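Local coordinates for hypothetical protein (Sus scrofa, PDB 3WOC), which is a prostate-derived, heparin-binding jacalin-like lectin of boar sperm, probably involved in sperm capacitation, at residues V29-V34 against K58-I63; P66-I71 against T88-S93; S17-T22 against V42-S47; Y74-T79 against G97-K102. One frame throughout, in Å; residues are numbered along the deposited sequence.

Contact 1 (V29-V34 against K58-I63); sequences VFVGPV and KAHELI. With SO4 (sulfate ion), chain G.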
# COMPACT_ATOMS: atom_id res chain seq x y z
N VAL A 29 6.54 2.83 -2.71
CA VAL A 29 5.49 3.34 -3.59
C VAL A 29 6.11 3.98 -4.84
O VAL A 29 7.00 4.82 -4.74
CB VAL A 29 4.58 4.36 -2.85
CG1 VAL A 29 3.59 5.00 -3.81
CG2 VAL A 29 3.84 3.68 -1.71
N PHE A 30 5.63 3.55 -6.00
CA PHE A 30 6.09 4.09 -7.28
C PHE A 30 5.11 5.12 -7.81
O PHE A 30 3.93 4.83 -8.04
CB PHE A 30 6.30 2.96 -8.29
CG PHE A 30 7.49 2.09 -8.00
CD1 PHE A 30 8.67 2.25 -8.72
CD2 PHE A 30 7.44 1.12 -7.00
CE1 PHE A 30 9.79 1.45 -8.46
CE2 PHE A 30 8.55 0.31 -6.73
CZ PHE A 30 9.72 0.48 -7.46
N VAL A 31 5.61 6.35 -8.00
CA VAL A 31 4.79 7.47 -8.46
C VAL A 31 5.28 7.95 -9.83
O VAL A 31 6.48 8.08 -10.06
CB VAL A 31 4.80 8.63 -7.43
CG1 VAL A 31 4.04 9.85 -7.95
CG2 VAL A 31 4.20 8.17 -6.10
N GLY A 32 4.33 8.19 -10.73
CA GLY A 32 4.64 8.69 -12.07
C GLY A 32 4.58 10.21 -12.14
O GLY A 32 4.04 10.85 -11.24
N PRO A 33 5.14 10.80 -13.23
CA PRO A 33 5.18 12.25 -13.46
C PRO A 33 3.86 13.00 -13.26
O PRO A 33 3.88 14.20 -13.00
CB PRO A 33 5.64 12.36 -14.92
CG PRO A 33 5.61 10.97 -15.48
CD PRO A 33 5.81 10.06 -14.31
N VAL A 34 2.73 12.30 -13.40
CA VAL A 34 1.41 12.94 -13.22
C VAL A 34 0.93 12.90 -11.76
O VAL A 34 -0.05 13.56 -11.40
CB VAL A 34 0.33 12.35 -14.17
CG1 VAL A 34 0.77 12.51 -15.63
CG2 VAL A 34 0.03 10.89 -13.85
N LYS A 58 8.95 6.56 -10.32
CA LYS A 58 10.11 6.55 -9.43
C LYS A 58 9.76 6.01 -8.04
O LYS A 58 8.71 6.33 -7.49
CB LYS A 58 10.78 7.93 -9.35
CG LYS A 58 9.84 9.15 -9.39
CD LYS A 58 9.76 9.75 -10.80
CE LYS A 58 8.63 10.78 -10.92
NZ LYS A 58 8.94 12.06 -10.22
N ALA A 59 10.67 5.21 -7.50
CA ALA A 59 10.48 4.57 -6.19
C ALA A 59 10.59 5.56 -5.04
O ALA A 59 11.53 6.35 -4.97
CB ALA A 59 11.48 3.43 -6.01
N HIS A 60 9.61 5.50 -4.15
CA HIS A 60 9.62 6.25 -2.90
C HIS A 60 9.49 5.24 -1.77
O HIS A 60 8.71 4.29 -1.87
CB HIS A 60 8.45 7.23 -2.84
CG HIS A 60 8.44 8.23 -3.96
ND1 HIS A 60 8.10 7.89 -5.26
CD2 HIS A 60 8.69 9.56 -3.97
CE1 HIS A 60 8.17 8.97 -6.02
NE2 HIS A 60 8.52 10.00 -5.26
N GLU A 61 10.24 5.44 -0.69
CA GLU A 61 10.24 4.48 0.42
C GLU A 61 10.03 5.11 1.79
O GLU A 61 10.54 6.20 2.07
CB GLU A 61 11.54 3.68 0.43
CG GLU A 61 11.64 2.61 -0.64
CD GLU A 61 13.04 2.03 -0.77
OE1 GLU A 61 13.38 1.55 -1.87
OE2 GLU A 61 13.80 2.06 0.23
N LEU A 62 9.24 4.43 2.62
CA LEU A 62 9.25 4.65 4.05
C LEU A 62 9.87 3.42 4.68
O LEU A 62 9.33 2.32 4.56
CB LEU A 62 7.84 4.89 4.60
CG LEU A 62 7.66 4.89 6.13
CD1 LEU A 62 8.36 6.08 6.80
CD2 LEU A 62 6.19 4.86 6.51
N ILE A 63 11.01 3.60 5.33
CA ILE A 63 11.68 2.50 6.02
C ILE A 63 11.37 2.59 7.51
O ILE A 63 11.67 3.58 8.17
CB ILE A 63 13.21 2.47 5.75
CG1 ILE A 63 13.50 2.43 4.23
CG2 ILE A 63 13.87 1.29 6.46
CD1 ILE A 63 12.85 1.27 3.46
S SO4 G . 2.12 8.11 -15.01
O1 SO4 G . 1.13 8.09 -16.08
O2 SO4 G . 1.48 7.79 -13.74
O3 SO4 G . 2.71 9.44 -14.90
O4 SO4 G . 3.17 7.13 -15.29

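Contact 2 (P66-I71 against T88-S93); sequences PGEHII and TNQGRS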
# COMPACT_ATOMS: atom_id res chain seq x y z
N PRO A 66 13.01 -0.49 13.78
CA PRO A 66 12.64 -1.71 14.49
C PRO A 66 11.63 -1.40 15.59
O PRO A 66 11.85 -0.48 16.38
CB PRO A 66 13.97 -2.21 15.07
CG PRO A 66 15.02 -1.57 14.23
CD PRO A 66 14.47 -0.24 13.85
N GLY A 67 10.53 -2.15 15.62
CA GLY A 67 9.44 -1.91 16.57
C GLY A 67 8.43 -0.86 16.12
O GLY A 67 7.48 -0.56 16.84
N GLU A 68 8.65 -0.30 14.93
CA GLU A 68 7.76 0.70 14.35
C GLU A 68 6.81 0.05 13.34
O GLU A 68 7.23 -0.77 12.52
CB GLU A 68 8.57 1.82 13.69
CG GLU A 68 7.74 2.96 13.11
CD GLU A 68 8.59 3.99 12.39
OE1 GLU A 68 9.59 3.62 11.75
OE2 GLU A 68 8.24 5.18 12.45
N HIS A 69 5.54 0.44 13.41
CA HIS A 69 4.48 -0.16 12.59
C HIS A 69 3.58 0.89 11.97
O HIS A 69 3.47 2.00 12.49
CB HIS A 69 3.62 -1.08 13.46
CG HIS A 69 4.37 -2.17 14.16
ND1 HIS A 69 4.93 -3.24 13.49
CD2 HIS A 69 4.64 -2.36 15.47
CE1 HIS A 69 5.53 -4.03 14.36
NE2 HIS A 69 5.36 -3.52 15.57
N ILE A 70 2.93 0.54 10.86
CA ILE A 70 1.86 1.36 10.28
C ILE A 70 0.58 1.08 11.05
O ILE A 70 0.17 -0.08 11.18
CB ILE A 70 1.61 1.04 8.76
CG1 ILE A 70 2.92 0.98 7.95
CG2 ILE A 70 0.57 2.00 8.16
CD1 ILE A 70 3.61 2.30 7.71
N ILE A 71 -0.06 2.13 11.57
CA ILE A 71 -1.31 1.95 12.33
C ILE A 71 -2.55 2.60 11.69
O ILE A 71 -3.68 2.26 12.05
CB ILE A 71 -1.16 2.31 13.84
CG1 ILE A 71 -0.56 3.71 14.03
CG2 ILE A 71 -0.32 1.27 14.56
CD1 ILE A 71 -1.60 4.80 14.20
N THR A 88 2.62 6.15 11.59
CA THR A 88 3.21 5.12 12.45
C THR A 88 2.81 5.27 13.92
O THR A 88 2.39 6.34 14.35
CB THR A 88 4.76 5.07 12.36
OG1 THR A 88 5.32 6.26 12.94
CG2 THR A 88 5.24 4.93 10.91
N ASN A 89 2.98 4.19 14.68
CA ASN A 89 2.80 4.18 16.13
C ASN A 89 3.86 5.00 16.88
O ASN A 89 3.77 5.19 18.10
CB ASN A 89 2.75 2.74 16.67
CG ASN A 89 4.07 1.98 16.49
OD1 ASN A 89 4.30 0.97 17.16
ND2 ASN A 89 4.92 2.44 15.58
N GLN A 90 4.86 5.48 16.13
CA GLN A 90 5.92 6.33 16.66
C GLN A 90 5.78 7.80 16.23
O GLN A 90 6.73 8.58 16.35
CB GLN A 90 7.29 5.78 16.26
CG GLN A 90 7.69 4.51 16.99
CD GLN A 90 9.14 4.10 16.75
OE1 GLN A 90 9.53 2.97 17.03
NE2 GLN A 90 9.95 5.03 16.24
N GLY A 91 4.60 8.17 15.74
CA GLY A 91 4.29 9.57 15.40
C GLY A 91 4.78 10.08 14.06
O GLY A 91 4.60 11.25 13.73
N ARG A 92 5.40 9.20 13.28
CA ARG A 92 5.92 9.56 11.96
C ARG A 92 4.85 9.38 10.87
O ARG A 92 3.96 8.55 11.00
CB ARG A 92 7.17 8.75 11.62
CG ARG A 92 8.39 9.14 12.45
CD ARG A 92 9.53 8.13 12.33
NE ARG A 92 10.28 8.23 11.08
CZ ARG A 92 10.44 7.24 10.21
NH1 ARG A 92 9.91 6.04 10.44
NH2 ARG A 92 11.14 7.43 9.10
N SER A 93 4.95 10.19 9.82
CA SER A 93 4.09 10.04 8.65
C SER A 93 4.90 10.18 7.36
O SER A 93 5.91 10.89 7.33
CB SER A 93 2.92 11.04 8.68
OG SER A 93 3.34 12.36 8.39

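Contact 3 (S17-T22 against V42-S47); sequences SKDNET and VRYGSS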
# COMPACT_ATOMS: atom_id res chain seq x y z
N SER A 17 0.57 -10.36 2.02
CA SER A 17 0.37 -10.43 3.46
C SER A 17 1.57 -11.05 4.17
O SER A 17 2.39 -11.73 3.54
CB SER A 17 -0.90 -11.23 3.79
OG SER A 17 -1.39 -10.89 5.07
N LYS A 18 1.67 -10.80 5.47
CA LYS A 18 2.72 -11.36 6.32
C LYS A 18 2.85 -12.85 6.04
O LYS A 18 1.97 -13.64 6.39
CB LYS A 18 2.39 -11.11 7.79
CG LYS A 18 3.59 -11.17 8.73
CD LYS A 18 3.20 -10.72 10.14
CE LYS A 18 2.40 -11.79 10.87
NZ LYS A 18 1.79 -11.26 12.13
N ASP A 19 3.95 -13.22 5.37
CA ASP A 19 4.18 -14.59 4.89
C ASP A 19 3.96 -15.62 5.99
O ASP A 19 3.12 -16.51 5.85
CB ASP A 19 5.60 -14.72 4.29
CG ASP A 19 6.64 -13.83 4.99
OD1 ASP A 19 6.52 -13.59 6.22
OD2 ASP A 19 7.59 -13.37 4.31
N ASN A 20 4.72 -15.46 7.07
CA ASN A 20 4.64 -16.25 8.31
C ASN A 20 5.74 -15.71 9.20
O ASN A 20 5.67 -15.80 10.43
CB ASN A 20 4.85 -17.75 8.07
CG ASN A 20 3.56 -18.55 8.15
OD1 ASN A 20 3.31 -19.43 7.32
ND2 ASN A 20 2.73 -18.26 9.15
N GLU A 21 6.76 -15.15 8.55
CA GLU A 21 7.92 -14.56 9.22
C GLU A 21 7.62 -13.17 9.78
O GLU A 21 6.55 -12.92 10.33
CB GLU A 21 9.11 -14.49 8.25
CG GLU A 21 9.72 -15.83 7.89
CD GLU A 21 10.83 -15.70 6.87
OE1 GLU A 21 11.79 -14.93 7.12
OE2 GLU A 21 10.74 -16.36 5.81
N THR A 22 8.58 -12.27 9.61
CA THR A 22 8.52 -10.92 10.18
C THR A 22 7.46 -10.08 9.47
O THR A 22 7.19 -10.26 8.28
CB THR A 22 9.91 -10.23 10.10
OG1 THR A 22 10.93 -11.16 10.49
CG2 THR A 22 9.98 -9.00 11.01
N VAL A 42 6.04 -4.16 -0.60
CA VAL A 42 6.12 -4.22 0.86
C VAL A 42 7.27 -5.12 1.28
O VAL A 42 7.46 -6.20 0.72
CB VAL A 42 4.75 -4.65 1.47
CG1 VAL A 42 4.15 -5.83 0.73
CG2 VAL A 42 4.86 -4.95 2.96
N ARG A 43 8.07 -4.67 2.25
CA ARG A 43 9.18 -5.47 2.76
C ARG A 43 8.81 -6.20 4.05
O ARG A 43 8.42 -5.58 5.03
CB ARG A 43 10.43 -4.62 2.98
CG ARG A 43 11.71 -5.44 3.17
CD ARG A 43 12.90 -4.54 3.42
NE ARG A 43 12.74 -3.73 4.62
CZ ARG A 43 13.70 -2.99 5.18
NH1 ARG A 43 14.91 -2.95 4.64
NH2 ARG A 43 13.44 -2.30 6.28
N TYR A 44 8.93 -7.53 4.01
CA TYR A 44 8.70 -8.37 5.18
C TYR A 44 10.06 -8.88 5.66
O TYR A 44 10.75 -9.62 4.96
CB TYR A 44 7.80 -9.56 4.83
CG TYR A 44 6.44 -9.19 4.26
CD1 TYR A 44 5.40 -8.78 5.09
CD2 TYR A 44 6.20 -9.27 2.89
CE1 TYR A 44 4.15 -8.44 4.57
CE2 TYR A 44 4.96 -8.94 2.36
CZ TYR A 44 3.94 -8.53 3.20
OH TYR A 44 2.70 -8.20 2.68
N GLY A 45 10.44 -8.47 6.87
CA GLY A 45 11.78 -8.71 7.38
C GLY A 45 12.79 -7.91 6.58
O GLY A 45 12.85 -6.69 6.68
N SER A 46 13.58 -8.62 5.77
CA SER A 46 14.52 -7.98 4.85
C SER A 46 14.16 -8.25 3.39
O SER A 46 14.80 -7.72 2.47
CB SER A 46 15.96 -8.42 5.14
OG SER A 46 16.06 -9.84 5.18
N SER A 47 13.12 -9.06 3.17
CA SER A 47 12.68 -9.44 1.83
C SER A 47 11.53 -8.57 1.30
O SER A 47 10.40 -8.61 1.82
CB SER A 47 12.28 -10.92 1.79
OG SER A 47 13.41 -11.75 1.95

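Contact 4 (Y74-T79 against G97-K102); sequences YGRYRT and GLETGK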
# COMPACT_ATOMS: atom_id res chain seq x y z
N TYR A 74 -4.27 7.45 5.59
CA TYR A 74 -5.10 8.44 4.91
C TYR A 74 -4.72 8.49 3.44
O TYR A 74 -3.54 8.41 3.09
CB TYR A 74 -4.95 9.81 5.58
CG TYR A 74 -5.31 11.01 4.72
CD1 TYR A 74 -4.32 11.87 4.25
CD2 TYR A 74 -6.64 11.29 4.38
CE1 TYR A 74 -4.62 12.96 3.45
CE2 TYR A 74 -6.95 12.40 3.58
CZ TYR A 74 -5.94 13.23 3.13
OH TYR A 74 -6.22 14.32 2.35
N GLY A 75 -5.72 8.60 2.57
CA GLY A 75 -5.47 8.67 1.14
C GLY A 75 -6.48 9.46 0.33
O GLY A 75 -7.46 9.97 0.86
N ARG A 76 -6.20 9.57 -0.96
CA ARG A 76 -7.08 10.23 -1.92
C ARG A 76 -7.01 9.50 -3.27
O ARG A 76 -5.99 8.92 -3.62
CB ARG A 76 -6.70 11.71 -2.09
CG ARG A 76 -6.98 12.57 -0.87
CD ARG A 76 -7.04 14.04 -1.20
NE ARG A 76 -7.39 14.85 -0.04
CZ ARG A 76 -8.64 15.07 0.38
NH1 ARG A 76 -9.68 14.55 -0.26
NH2 ARG A 76 -8.85 15.83 1.46
N TYR A 77 -8.12 9.54 -4.01
CA TYR A 77 -8.22 8.85 -5.29
C TYR A 77 -9.16 9.57 -6.25
O TYR A 77 -10.03 10.34 -5.84
CB TYR A 77 -8.70 7.40 -5.10
CG TYR A 77 -10.04 7.29 -4.39
CD1 TYR A 77 -10.10 7.09 -3.01
CD2 TYR A 77 -11.24 7.40 -5.10
CE1 TYR A 77 -11.33 7.00 -2.35
CE2 TYR A 77 -12.47 7.32 -4.45
CZ TYR A 77 -12.51 7.11 -3.07
OH TYR A 77 -13.72 7.02 -2.43
N ARG A 78 -8.97 9.31 -7.54
CA ARG A 78 -9.95 9.67 -8.56
C ARG A 78 -10.33 8.36 -9.26
O ARG A 78 -10.92 7.48 -8.64
CB ARG A 78 -9.41 10.74 -9.51
CG ARG A 78 -8.96 12.02 -8.80
CD ARG A 78 -8.66 13.15 -9.77
NE ARG A 78 -9.89 13.68 -10.35
CZ ARG A 78 -9.94 14.59 -11.32
NH1 ARG A 78 -8.84 15.09 -11.85
NH2 ARG A 78 -11.12 15.00 -11.76
N THR A 79 -9.98 8.22 -10.54
CA THR A 79 -10.03 6.92 -11.21
C THR A 79 -8.94 6.02 -10.62
O THR A 79 -9.16 4.84 -10.39
CB THR A 79 -9.83 7.05 -12.74
OG1 THR A 79 -10.91 7.82 -13.30
CG2 THR A 79 -9.80 5.69 -13.41
N GLY A 97 2.55 10.50 -3.50
CA GLY A 97 1.58 10.89 -4.53
C GLY A 97 0.95 12.26 -4.37
O GLY A 97 1.22 12.97 -3.40
N LEU A 98 0.10 12.62 -5.32
CA LEU A 98 -0.53 13.94 -5.37
C LEU A 98 -1.88 13.94 -4.66
O LEU A 98 -2.72 13.08 -4.91
CB LEU A 98 -0.68 14.39 -6.83
CG LEU A 98 -1.31 15.74 -7.18
CD1 LEU A 98 -0.41 16.91 -6.78
CD2 LEU A 98 -1.63 15.80 -8.66
N GLU A 99 -2.09 14.92 -3.79
CA GLU A 99 -3.34 15.04 -3.04
C GLU A 99 -4.50 15.56 -3.88
O GLU A 99 -4.73 16.77 -3.95
CB GLU A 99 -3.16 15.97 -1.84
CG GLU A 99 -2.53 15.34 -0.62
CD GLU A 99 -2.70 16.21 0.60
OE1 GLU A 99 -3.86 16.41 1.03
OE2 GLU A 99 -1.68 16.69 1.13
N THR A 100 -5.23 14.64 -4.52
CA THR A 100 -6.40 15.01 -5.32
C THR A 100 -7.49 13.95 -5.22
O THR A 100 -7.21 12.75 -5.21
CB THR A 100 -6.05 15.22 -6.81
OG1 THR A 100 -4.71 15.72 -6.93
CG2 THR A 100 -7.02 16.19 -7.46
N GLY A 101 -8.74 14.40 -5.16
CA GLY A 101 -9.89 13.51 -5.23
C GLY A 101 -10.60 13.26 -3.92
O GLY A 101 -10.42 13.99 -2.95
N LYS A 102 -11.42 12.21 -3.90
CA LYS A 102 -12.15 11.81 -2.71
C LYS A 102 -11.17 11.32 -1.66
O LYS A 102 -10.20 10.62 -1.97
CB LYS A 102 -13.17 10.70 -3.03
CG LYS A 102 -13.93 10.85 -4.36
CD LYS A 102 -14.81 12.09 -4.39
CE LYS A 102 -15.50 12.25 -5.74
NZ LYS A 102 -16.69 11.36 -5.88

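Contact 1 (V29-V34 against K58-I63)
The Phe30 ring takes the Ala59 methyl over one face: CB lies 4.0 Å from the ring centroid and 28° off the normal, a CH-pi contact made closest at CE1. On the other face of this strand pair the His60 imidazole turns its edge to the Val29 carbonyl; ND1 is shared weakly between Val29 O at 3.3 Å and Lys58 O of its own strand at 2.8 Å. CG stands anti to the carbonyl carbon, beside the backbone N (chi1 -59°). CE1 of the same ring comes 3.7 Å from Val31 CB, the two side chains crossing at about a right angle. Val29 N reaches His60 O at 2.7 Å and in the carbonyl plane, His60 N returns the bond to Val29 O, and Val31 and Lys58 exchange a second pair; Phe30 and Ala59 form the non-hydrogen-bonded pair between them. The bent Lys58 chain passes Val31 O, with CE 3.6 Å from it. Past the strand end, Val34 N donates to sulfate O3 at 3.2 Å; Lys38 NZ binds the same ion, which probably came from the crystallisation liquor. Phe30 also has Lys51 as a cation-pi partner, and Val29 and His60 both touch Phe96 of strand 93-97. Antiparallel pairing of strand 24-31 with the edge strand 58-63 closes a Greek-key sheet, one of three four-stranded sheets in the beta-prism fold of jacalin-like lectins.

Contact 2 (P66-I71 against T88-S93)
The end of Glu68, from the lead-in to strand 70-77, meets the type I turn Thr88-Gly91, which joins strands 81-88 and 93-97 as a hairpin of one Greek-key sheet of the beta-prism. Its CG stands anti to the backbone N (chi1 -177°), the chain stays extended beyond it, and the carboxylate meets Thr88 OG1 and Arg92 NH1. Arg92 bends at chi3 (77°) and crosses Glu68 at about a right angle. Its NH1 lies 2.8 Å from both Glu68 OE1 and Glu68 OE2; the salt-bridge hydrogen bond goes to the syn lone pair of OE2, almost exactly in the guanidinium plane. The same OE2 accepts from Thr88 OG1 at 3.2 Å on the anti side, while Glu68 OE1 also has the backbone N of His65. Thr88 OG1 in turn accepts from Arg92 N at 3.0 Å, which ties the turn to the carboxylate through one hydroxyl. Gln90, extended beyond CG, lies against Glu68 with OE1 3.7 Å from Glu68 CB. Backbone pairing is slight: Asn89 N donates to His69 O at 3.1 Å, next to the non-hydrogen-bonded pair of Ile70 and Thr88. Ile71 packs against the start of the turn, its CG1 3.6 Å from Asn89 N.

Contact 3 (S17-T22 against V42-S47)
Tyr44 packs against residues 17-19 without a single hydrogen bond passing between the two segments: its OH comes 3.1 Å from Ser17 N, but at too poor an angle to count as one. The hydroxyl is instead bonded to Thr16 OG1, just before the segment. The ring is sandwiched, with the Ser17 carbonyl over one face, Ser17 O 3.6 Å from Tyr44 CZ, and Val42 CG2 over the opposite face, displaced toward the rim. CG stands anti to the carbonyl carbon, beside the backbone N (chi1 -57°). Tyr44 CE1 approaches Lys18 N to 3.5 Å. Tyr44 also opens the type II' turn to Ser47, whose two backbone bonds make the tight hairpin between strands 37-44 and 47-53 of a beta-prism sheet. Gly45, with positive phi, sits second in that turn and takes Thr22 CB against its CA at 3.6 Å. The facing loop has its own brace: Asp19 OD1 accepts from Glu21 N, above the carboxylate plane, which makes an Asx turn, and additionally from Asn20 N at 2.7 Å on its anti side. Asp19 OD2 is left near Tyr44 CB at 3.9 Å. Lys18 points its amine elsewhere, to a salt bridge with Glu116 on strand 114-122.

Contact 4 (Y74-T79 against G97-K102)
Tyr77 and Lys102 make the close part of this contact. Their backbones form an antiparallel hydrogen-bonded pair: Tyr77 N donates to Lys102 O at 3.1 Å in the carbonyl plane, and Lys102 N returns a weak bond to Tyr77 O. Tyr77 CG sits in the crowded position between backbone N and carbonyl carbon (chi1 58°), and the ring receives Lys102 CB over one face, 4.0 Å from its centroid. Beside the pair, Arg76 CA points its hydrogen at Lys102 O, 3.1 Å away, and Gly101 CA does likewise to Tyr77 O, coming within 3.2 Å of it. Arg76 is extended from CG to NE, and its NH1 donates to Gly101 O at 2.8 Å, the donor 21° out of the carbonyl plane. Residues 97-102 are the crossing link of a Greek-key sheet of the beta-prism: they leave strand 93-97, brush strand 81-88, where Glu99 touches His83, and enter edge strand 102-106 alongside strand 70-77. Contacts are sparser toward Glu99. Its carboxylate lies nearly coplanar with the Arg76 guanidinium (2° between planes), yet OE1 stays 4.0 Å from Arg76 NE, beyond a salt bridge, and its bond from Tyr74 OH is weak at 3.4 Å. At the exposed far end Arg78 CD meets Thr100 CG2 no closer than 4.2 Å.

Contacts 1 and 3 both reach one sheet through neighbouring strands 24-31 and 37-44, with 17-22 coming in from the loop after strand 12-17; their centres are about 20 Å apart and join where Ile63 CG2 touches Arg43 NH2 at 3.6 Å. Contacts 2 and 4 share strand 70-77 of the next sheet, 22 Å apart between centres, at its two ends. Leu62 CD2 against Ile70 CD1, 3.8 Å, connects contacts 1 and 2 between the sheets, while Val31 CG2 reaches Gly97 N to join contacts 1 and 4. Contacts 3 and 4 lie on opposite sides of the chain's centre, about 27 Å apart. Sulfate at contact 1 and dioxane near Arg92 and Lys18 are probably crystallisation solutes, so they do not establish a heparin or sugar site.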